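Local coordinates for hypothetical fimbrial assembly protein (Parabacteroides distasonis, PDB 3R4R) that is a putative subunit of the fimbrium tip, belonging to surface filaments that mediate cell adhesion and biofilm formation, at residues A[43-48]-A[103-108]; A[67-72]-A[81-86]. All blocks are in the same frame, centred on the assembly; numbering follows the deposited sequence.

Contact 1: A[43-48]-A[103-108]; sequences TIQNCH and VANANN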
loop_
_atom_site.group_PDB
_atom_site.type_symbol
_atom_site.label_atom_id
_atom_site.label_comp_id
_atom_site.label_asym_id
_atom_site.label_seq_id
_atom_site.Cartn_x
_atom_site.Cartn_y
_atom_site.Cartn_z
ATOM N N THR A 43 4.130 -8.613 5.443
ATOM C CA THR A 43 5.360 -9.178 4.871
ATOM C C THR A 43 5.924 -8.299 3.783
ATOM O O THR A 43 5.196 -7.797 2.924
ATOM C CB THR A 43 5.106 -10.596 4.305
ATOM O OG1 THR A 43 4.706 -11.417 5.381
ATOM C CG2 THR A 43 6.338 -11.236 3.673
ATOM N N ILE A 44 7.248 -8.160 3.818
ATOM C CA ILE A 44 8.068 -7.513 2.822
ATOM C C ILE A 44 9.020 -8.591 2.306
ATOM O O ILE A 44 9.796 -9.145 3.091
ATOM C CB ILE A 44 8.771 -6.250 3.362
ATOM C CG1 ILE A 44 7.750 -5.219 3.831
ATOM C CG2 ILE A 44 9.734 -5.651 2.298
ATOM C CD1 ILE A 44 8.356 -4.052 4.556
ATOM N N GLN A 45 8.920 -8.917 0.997
ATOM C CA GLN A 45 9.748 -9.938 0.367
ATOM C C GLN A 45 10.934 -9.296 -0.330
ATOM O O GLN A 45 11.949 -9.953 -0.515
ATOM C CB GLN A 45 8.930 -10.768 -0.626
ATOM C CG GLN A 45 7.810 -11.578 0.017
ATOM C CD GLN A 45 7.173 -12.542 -0.950
ATOM O OE1 GLN A 45 7.830 -13.388 -1.559
ATOM N NE2 GLN A 45 5.859 -12.515 -1.026
ATOM N N ASN A 46 10.823 -8.012 -0.683
ATOM C CA ASN A 46 11.839 -7.225 -1.386
ATOM C C ASN A 46 11.534 -5.732 -1.270
ATOM O O ASN A 46 10.392 -5.368 -1.022
ATOM C CB ASN A 46 11.908 -7.644 -2.870
ATOM C CG ASN A 46 10.649 -7.386 -3.673
ATOM O OD1 ASN A 46 10.276 -6.243 -3.954
ATOM N ND2 ASN A 46 10.024 -8.439 -4.152
ATOM N N CYS A 47 12.521 -4.875 -1.454
ATOM C CA CYS A 47 12.311 -3.430 -1.424
ATOM C C CYS A 47 13.407 -2.724 -2.209
ATOM O O CYS A 47 14.471 -3.278 -2.475
ATOM C CB CYS A 47 12.228 -2.878 0.006
ATOM S SG CYS A 47 13.751 -3.035 0.983
ATOM N N HIS A 48 13.103 -1.476 -2.563
ATOM C CA HIS A 48 13.937 -0.504 -3.216
ATOM C C HIS A 48 14.116 0.651 -2.250
ATOM O O HIS A 48 13.130 1.201 -1.769
ATOM C CB HIS A 48 13.348 -0.063 -4.581
ATOM C CG HIS A 48 14.086 1.076 -5.222
ATOM N ND1 HIS A 48 15.218 0.873 -5.980
ATOM C CD2 HIS A 48 13.807 2.399 -5.203
ATOM C CE1 HIS A 48 15.598 2.076 -6.384
ATOM N NE2 HIS A 48 14.790 3.018 -5.931
ATOM N N VAL A 103 10.333 1.672 -1.363
ATOM C CA VAL A 103 9.232 1.060 -2.118
ATOM C C VAL A 103 9.350 -0.446 -1.884
ATOM O O VAL A 103 10.333 -1.052 -2.313
ATOM C CB VAL A 103 9.134 1.423 -3.620
ATOM C CG1 VAL A 103 7.907 0.753 -4.265
ATOM C CG2 VAL A 103 9.092 2.930 -3.825
ATOM N N ALA A 104 8.396 -1.038 -1.147
ATOM C CA ALA A 104 8.448 -2.458 -0.815
ATOM C C ALA A 104 7.562 -3.297 -1.740
ATOM O O ALA A 104 6.474 -2.867 -2.100
ATOM C CB ALA A 104 8.020 -2.664 0.628
ATOM N N ASN A 105 8.062 -4.501 -2.109
ATOM C CA ASN A 105 7.443 -5.605 -2.877
ATOM C C ASN A 105 7.087 -5.233 -4.313
ATOM O O ASN A 105 6.171 -5.839 -4.882
ATOM C CB ASN A 105 6.166 -6.106 -2.184
ATOM C CG ASN A 105 6.402 -6.754 -0.850
ATOM O OD1 ASN A 105 7.420 -7.401 -0.597
ATOM N ND2 ASN A 105 5.410 -6.722 -0.031
ATOM N N ALA A 106 7.897 -4.359 -4.956
ATOM C CA ALA A 106 7.689 -3.917 -6.358
ATOM C C ALA A 106 8.909 -4.246 -7.250
ATOM O O ALA A 106 8.849 -4.037 -8.460
ATOM C CB ALA A 106 7.408 -2.432 -6.390
ATOM N N ASN A 107 9.984 -4.809 -6.672
ATOM C CA ASN A 107 11.181 -5.199 -7.427
ATOM C C ASN A 107 10.895 -6.324 -8.417
ATOM O O ASN A 107 9.915 -7.043 -8.284
ATOM C CB ASN A 107 12.343 -5.670 -6.487
ATOM C CG ASN A 107 12.927 -4.677 -5.515
ATOM O OD1 ASN A 107 12.556 -3.506 -5.469
ATOM N ND2 ASN A 107 13.869 -5.142 -4.698
ATOM N N ASN A 108 11.774 -6.451 -9.416
ATOM C CA ASN A 108 11.824 -7.533 -10.381
ATOM C C ASN A 108 12.741 -8.612 -9.774
ATOM O O ASN A 108 13.205 -8.438 -8.645
ATOM C CB ASN A 108 12.302 -7.007 -11.757
ATOM C CG ASN A 108 11.476 -5.942 -12.429
ATOM O OD1 ASN A 108 12.025 -5.017 -13.042
ATOM N ND2 ASN A 108 10.163 -6.044 -12.386
HETATM O O HOH W 1 8.121 -8.100 -6.514
#

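Contact 2: A[67-72]-A[81-86]; sequences KDLGEM and YELQLE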
loop_
_atom_site.group_PDB
_atom_site.type_symbol
_atom_site.label_atom_id
_atom_site.label_comp_id
_atom_site.label_asym_id
_atom_site.label_seq_id
_atom_site.Cartn_x
_atom_site.Cartn_y
_atom_site.Cartn_z
ATOM N N LYS A 67 16.621 -12.592 1.606
ATOM C CA LYS A 67 17.806 -12.975 2.391
ATOM C C LYS A 67 18.451 -11.755 3.100
ATOM O O LYS A 67 19.089 -11.928 4.138
ATOM C CB LYS A 67 18.850 -13.659 1.496
ATOM N N ASP A 68 18.253 -10.533 2.549
ATOM C CA ASP A 68 18.821 -9.268 3.021
ATOM C C ASP A 68 17.963 -8.628 4.107
ATOM O O ASP A 68 18.499 -8.088 5.074
ATOM C CB ASP A 68 18.947 -8.296 1.829
ATOM C CG ASP A 68 19.648 -8.874 0.609
ATOM O OD1 ASP A 68 20.818 -9.317 0.747
ATOM O OD2 ASP A 68 19.052 -8.832 -0.494
ATOM N N LEU A 69 16.632 -8.705 3.947
ATOM C CA LEU A 69 15.609 -8.119 4.830
ATOM C C LEU A 69 15.581 -8.782 6.207
ATOM O O LEU A 69 15.140 -8.161 7.182
ATOM C CB LEU A 69 14.230 -8.245 4.178
ATOM C CG LEU A 69 14.009 -7.316 2.995
ATOM C CD1 LEU A 69 13.134 -7.922 1.998
ATOM C CD2 LEU A 69 13.521 -5.971 3.446
ATOM N N GLY A 70 16.065 -10.017 6.270
ATOM C CA GLY A 70 16.123 -10.792 7.498
ATOM C C GLY A 70 14.746 -11.208 7.982
ATOM O O GLY A 70 13.829 -11.334 7.170
ATOM N N GLU A 71 14.559 -11.366 9.305
ATOM C CA GLU A 71 13.274 -11.795 9.849
ATOM C C GLU A 71 12.444 -10.580 10.335
ATOM O O GLU A 71 12.992 -9.501 10.599
ATOM C CB GLU A 71 13.506 -12.801 10.999
ATOM C CG GLU A 71 12.287 -13.645 11.345
ATOM C CD GLU A 71 11.716 -14.410 10.163
ATOM O OE1 GLU A 71 12.420 -15.299 9.631
ATOM O OE2 GLU A 71 10.577 -14.092 9.747
HETATM N N MSE A 72 11.116 -10.747 10.387
HETATM C CA MSE A 72 10.214 -9.689 10.851
HETATM C C MSE A 72 10.234 -9.668 12.387
HETATM O O MSE A 72 9.767 -10.597 13.046
HETATM C CB MSE A 72 8.778 -9.855 10.309
HETATM C CG MSE A 72 7.873 -8.657 10.611
HETATM SE SE MSE A 72 5.925 -9.050 10.571
HETATM C CE MSE A 72 5.779 -9.498 8.743
ATOM N N TYR A 81 11.230 -4.506 10.025
ATOM C CA TYR A 81 12.467 -5.044 9.480
ATOM C C TYR A 81 13.605 -4.072 9.672
ATOM O O TYR A 81 13.387 -2.864 9.662
ATOM C CB TYR A 81 12.313 -5.365 7.983
ATOM C CG TYR A 81 11.286 -6.427 7.667
ATOM C CD1 TYR A 81 9.942 -6.098 7.508
ATOM C CD2 TYR A 81 11.669 -7.731 7.400
ATOM C CE1 TYR A 81 8.990 -7.069 7.209
ATOM C CE2 TYR A 81 10.735 -8.701 7.056
ATOM C CZ TYR A 81 9.394 -8.368 6.967
ATOM O OH TYR A 81 8.464 -9.339 6.672
ATOM N N GLU A 82 14.819 -4.598 9.838
ATOM C CA GLU A 82 16.052 -3.823 9.955
ATOM C C GLU A 82 16.900 -4.030 8.715
ATOM O O GLU A 82 17.030 -5.166 8.258
ATOM C CB GLU A 82 16.842 -4.196 11.216
ATOM C CG GLU A 82 16.206 -3.833 12.544
ATOM C CD GLU A 82 17.149 -3.971 13.728
ATOM O OE1 GLU A 82 18.384 -3.879 13.532
ATOM O OE2 GLU A 82 16.644 -4.059 14.868
ATOM N N LEU A 83 17.460 -2.940 8.166
ATOM C CA LEU A 83 18.325 -2.954 6.988
ATOM C C LEU A 83 19.534 -2.086 7.159
ATOM O O LEU A 83 19.486 -1.081 7.863
ATOM C CB LEU A 83 17.578 -2.471 5.731
ATOM C CG LEU A 83 16.459 -3.321 5.172
ATOM C CD1 LEU A 83 15.835 -2.632 3.995
ATOM C CD2 LEU A 83 16.981 -4.661 4.725
ATOM N N GLN A 84 20.608 -2.455 6.459
ATOM C CA GLN A 84 21.849 -1.707 6.386
ATOM C C GLN A 84 22.069 -1.175 4.980
ATOM O O GLN A 84 21.958 -1.922 4.011
ATOM C CB GLN A 84 23.036 -2.577 6.815
ATOM C CG GLN A 84 23.314 -2.585 8.314
ATOM C CD GLN A 84 24.178 -1.418 8.749
ATOM O OE1 GLN A 84 23.738 -0.525 9.483
ATOM N NE2 GLN A 84 25.440 -1.411 8.317
ATOM N N LEU A 85 22.288 0.137 4.878
ATOM C CA LEU A 85 22.706 0.861 3.675
ATOM C C LEU A 85 24.193 1.051 3.742
ATOM O O LEU A 85 24.623 1.929 4.478
ATOM C CB LEU A 85 21.992 2.235 3.497
ATOM C CG LEU A 85 20.548 2.337 3.072
ATOM C CD1 LEU A 85 19.653 1.564 3.961
ATOM C CD2 LEU A 85 20.108 3.742 3.142
ATOM N N GLU A 86 24.986 0.191 3.076
ATOM C CA GLU A 86 26.445 0.329 3.035
ATOM C C GLU A 86 26.873 1.226 1.885
ATOM O O GLU A 86 26.282 1.181 0.806
ATOM C CB GLU A 86 27.182 -1.022 2.906
ATOM C CG GLU A 86 26.908 -2.088 3.961
ATOM C CD GLU A 86 25.709 -2.991 3.752
ATOM O OE1 GLU A 86 24.857 -2.685 2.885
ATOM O OE2 GLU A 86 25.652 -4.041 4.430
#

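Contact 1: A[43-48]-A[103-108]
N105 and N107 reach from the end of strand 96-104 to the start of strand 46-52, where two antiparallel strands of the protein's transthyretin-like beta fold give way to loops. H48 and V103 form a hydrogen-bonded pair, with H48 N 2.8 Å from V103 O and V103 N bonded in return to H48 O; C47 and A104 follow as a non-hydrogen-bonded pair. One further backbone bond, N105 N to N46 O, takes the ladder a step beyond the strand. There N105 turns into positive phi (64°) and its side chain takes over. CB leaves directed away from 43-48, but CG stands anti to the carbonyl carbon (chi1 -66°), and the amide beyond it returns to 43-48. CG lies 3.8 Å from Q45 N, and OD1 and ND2 then bond to the backbone on either side of I44. OD1 accepts from Q45 N at 2.7 Å, nearly straight and in the carbonyl plane, and has a weak second donor in N46 N; ND2 gives a hydrogen to T43 O at 3.2 Å and is also bonded to L142 O. A buried amide is thus satisfied at both ends. The side chains of N46 and N107 run alongside each other in opposite senses, their amide planes 18° apart. N107 N donates to N46 OD1, while N107 ND2 donates to C47 O from well above that carbonyl's plane. A water accepts from N46 ND2 and donates to N107 O, 2.7 Å away. On the face carrying C47 and A104, I44 CG2 rests against A104 CB at 3.8 Å.

Contact 2: A[67-72]-A[81-86]
L69, Y81 and M72 meet where the short, weakly bonded helix 66-69 and the loop after it fold against strand 78-90, an element of the transthyretin-like beta fold. The chain comes back on itself here, with strand 73-75 pairing antiparallel to 78-90 just beyond the contact. Apolar and aromatic packing holds the two segments together. At the tight end the Y81 ring lies against 69-72. M72 CA sits over one face, offset toward the rim, and M72 CB is 4.2 Å from the ring centroid in an off-centre CH-pi contact. With CG anti to the backbone N (chi1 -172°), the selenomethionine chain runs on over the phenol side: CG lies 3.9 Å from Y81 CE1, and after the bend at chi3 its methyl CE comes to 3.4 Å from Y81 OH. Another approach is at the ring edge, where L69 O lies in the ring plane, 3.5 Å from Y81 CD2. Further along the strand, L69 and L83 join in the buried layer: their CD2 methyls are 3.9 Å apart, and both side chains also touch C47 of strand 46-52. The outer side is looser. G70, with positive phi (70°), leads the chain out of the helix, and E71 directs its CB away from the strand; its OE2 takes a weak bond from M72 N. D68 and E82 are likewise exposed and contribute little surface, D68 OD2 bonding back to Y65 N. Even so, the carbonyl of D68 touches the side chain of L83, with D68 O 3.8 Å from L83 CD2.

In the fold
Contact 2 is nested within the chain loop that contact 1 closes, and their centres lie about 12 Å apart. They meet directly at residues 43-46. Y81 OH, at the far end of the ring packed in contact 2, lies 3.3 Å from I44 N in a weak hydrogen bond and 3.6 Å from T43 CA. L69 CD1 approaches the neighbouring backbone, 3.4 Å from Q45 O. As a worked example of how a contact close in sequence sits inside a longer-range one, the inner contact lies against 43-48, on the side opposite N105. Contact 1 is the more buried.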